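Local coordinates for protein aldose 1-epimerase (Caenorhabditis elegans, PDB 1LUR) that probably interconverts the alpha and beta anomers of aldose sugars such as galactose, at residues 277-282 with 299-304. Numbering follows the deposited sequence.
With SO4 (sulfate ion), chain C.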
loop_
_atom_site.group_PDB
_atom_site.type_symbol
_atom_site.label_atom_id
_atom_site.label_comp_id
_atom_site.label_asym_id
_atom_site.label_seq_id
_atom_site.Cartn_x
_atom_site.Cartn_y
_atom_site.Cartn_z
ATOM N N HIS A 277 0.551 1.461 7.049
ATOM C CA HIS A 277 0.893 2.864 6.890
ATOM C C HIS A 277 -0.303 3.614 6.329
ATOM O O HIS A 277 -0.819 3.268 5.263
ATOM C CB HIS A 277 2.077 3.036 5.941
ATOM C CG HIS A 277 2.552 4.449 5.833
ATOM N ND1 HIS A 277 3.341 5.043 6.793
ATOM C CD2 HIS A 277 2.314 5.400 4.899
ATOM C CE1 HIS A 277 3.570 6.300 6.456
ATOM N NE2 HIS A 277 2.957 6.542 5.311
ATOM N N LEU A 278 -0.737 4.642 7.051
ATOM C CA LEU A 278 -1.869 5.454 6.644
ATOM C C LEU A 278 -1.384 6.823 6.188
ATOM O O LEU A 278 -0.684 7.514 6.926
ATOM C CB LEU A 278 -2.839 5.633 7.816
ATOM C CG LEU A 278 -3.325 4.361 8.518
ATOM C CD1 LEU A 278 -4.130 4.724 9.759
ATOM C CD2 LEU A 278 -4.161 3.537 7.547
ATOM N N TYR A 279 -1.749 7.201 4.970
ATOM C CA TYR A 279 -1.358 8.490 4.414
ATOM C C TYR A 279 -2.621 9.231 3.978
ATOM O O TYR A 279 -3.299 8.827 3.030
ATOM C CB TYR A 279 -0.410 8.298 3.227
ATOM C CG TYR A 279 -0.111 9.568 2.465
ATOM C CD1 TYR A 279 0.333 10.713 3.122
ATOM C CD2 TYR A 279 -0.268 9.622 1.082
ATOM C CE1 TYR A 279 0.614 11.885 2.414
ATOM C CE2 TYR A 279 0.007 10.784 0.370
ATOM C CZ TYR A 279 0.447 11.910 1.041
ATOM O OH TYR A 279 0.714 13.059 0.333
ATOM N N ALA A 280 -2.922 10.322 4.678
ATOM C CA ALA A 280 -4.100 11.135 4.394
ATOM C C ALA A 280 -4.094 11.915 3.082
ATOM O O ALA A 280 -4.912 12.817 2.895
ATOM C CB ALA A 280 -4.363 12.083 5.563
ATOM N N SER A 281 -3.169 11.591 2.184
ATOM C CA SER A 281 -3.096 12.273 0.895
ATOM C C SER A 281 -2.952 13.801 0.970
ATOM O O SER A 281 -3.478 14.527 0.126
ATOM C CB SER A 281 -4.345 11.898 0.084
ATOM O OG SER A 281 -4.395 12.564 -1.163
ATOM N N LYS A 282 -2.211 14.281 1.960
ATOM C CA LYS A 282 -1.997 15.717 2.147
ATOM C C LYS A 282 -1.312 16.454 0.995
ATOM O O LYS A 282 -1.666 17.591 0.688
ATOM C CB LYS A 282 -1.199 15.955 3.432
ATOM C CG LYS A 282 -0.861 17.414 3.710
ATOM C CD LYS A 282 -0.010 17.539 4.968
ATOM C CE LYS A 282 0.318 18.992 5.283
ATOM N NZ LYS A 282 1.092 19.643 4.190
ATOM N N ALA A 299 -8.005 11.272 -0.570
ATOM C CA ALA A 299 -8.202 9.874 -0.220
ATOM C C ALA A 299 -7.328 9.429 0.938
ATOM O O ALA A 299 -6.601 10.223 1.541
ATOM C CB ALA A 299 -7.940 8.989 -1.437
ATOM N N LEU A 300 -7.420 8.145 1.253
ATOM C CA LEU A 300 -6.645 7.570 2.335
ATOM C C LEU A 300 -5.826 6.412 1.789
ATOM O O LEU A 300 -6.380 5.382 1.400
ATOM C CB LEU A 300 -7.561 7.058 3.445
ATOM C CG LEU A 300 -6.848 6.383 4.621
ATOM C CD1 LEU A 300 -6.043 7.419 5.389
ATOM C CD2 LEU A 300 -7.862 5.721 5.539
ATOM N N ALA A 301 -4.509 6.595 1.736
ATOM C CA ALA A 301 -3.632 5.546 1.241
ATOM C C ALA A 301 -3.505 4.556 2.385
ATOM O O ALA A 301 -3.176 4.933 3.507
ATOM C CB ALA A 301 -2.268 6.116 0.875
ATOM N N ILE A 302 -3.797 3.293 2.104
ATOM C CA ILE A 302 -3.715 2.248 3.111
ATOM C C ILE A 302 -2.638 1.295 2.614
ATOM O O ILE A 302 -2.817 0.612 1.604
ATOM C CB ILE A 302 -5.074 1.529 3.262
ATOM C CG1 ILE A 302 -6.142 2.548 3.679
ATOM C CG2 ILE A 302 -4.967 0.430 4.296
ATOM C CD1 ILE A 302 -7.534 1.957 3.905
ATOM N N GLU A 303 -1.518 1.263 3.329
ATOM C CA GLU A 303 -0.394 0.414 2.957
ATOM C C GLU A 303 0.081 -0.584 4.005
ATOM O O GLU A 303 0.890 -0.244 4.874
ATOM C CB GLU A 303 0.781 1.316 2.556
ATOM C CG GLU A 303 0.335 2.662 1.996
ATOM C CD GLU A 303 1.470 3.655 1.782
ATOM O OE1 GLU A 303 1.192 4.870 1.771
ATOM O OE2 GLU A 303 2.632 3.234 1.616
ATOM N N PRO A 304 -0.431 -1.826 3.949
ATOM C CA PRO A 304 -0.028 -2.868 4.900
ATOM C C PRO A 304 1.433 -3.134 4.552
ATOM O O PRO A 304 1.749 -3.367 3.390
ATOM C CB PRO A 304 -0.932 -4.036 4.532
ATOM C CG PRO A 304 -2.192 -3.341 4.078
ATOM C CD PRO A 304 -1.643 -2.228 3.211
HETATM S S SO4 C . 4.055 21.867 4.790
HETATM O O1 SO4 C . 2.585 21.929 4.927
HETATM O O2 SO4 C . 4.419 21.870 3.359
HETATM O O3 SO4 C . 4.662 23.036 5.458
HETATM O O4 SO4 C . 4.555 20.628 5.418
#
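His277 and Glu303 run alongside each other in the same direction, their imidazole and carboxylate planes 68° apart. Glu303 OE1 comes to the ring edge, near its plane, 3.4 Å from His277 CD2, a carbon, so this approach is no hydrogen bond. The ring nitrogens are engaged by other residues: NE2 by Asp238 and ND1 by Asp240. Chi1 of Glu303, at -28°, is well off a staggered value and sets CG 3.5 Å from His277 O.

On the same face, Tyr279 CB meets Ala301 CB at 3.7 Å, and that methyl lies at the edge of the phenol ring. Beyond CB the ring leads away from strand 300-304. Over its centre sits Ser281 N, 3.5 Å above the plane, and Tyr279 OH is hydrogen-bonded to Phe283 N, so the turn that follows folds back on the tyrosine. The opposite face is apolar: Leu278 CB approaches Leu300 CD1 (4.4 Å) and Leu278 CD2 lies 4.5 Å from Ile302 CG1, with Leu188 and Met190 packing on Leu278 and Ile269 on Ile302.

Four backbone hydrogen bonds set this register, two for His277 with Glu303 and two for Tyr279 with Ala301. They differ in approach: Tyr279 N reaches a lone pair of Ala301 O in the carbonyl plane, whereas His277 N stands 46° out of the plane of Glu303 O, though the bond is short (2.8 Å). Between the two pairs, Leu278 faces Ile302 as a non-hydrogen-bonded pair.

The segments are thus neighbouring antiparallel strands within the large beta-sandwich of the galactose mutarotase fold, with a polar His-Glu face set against a hydrophobic one; Glu303, which also touches Thr170 and His172, probably corresponds to the active-site glutamate of relatives.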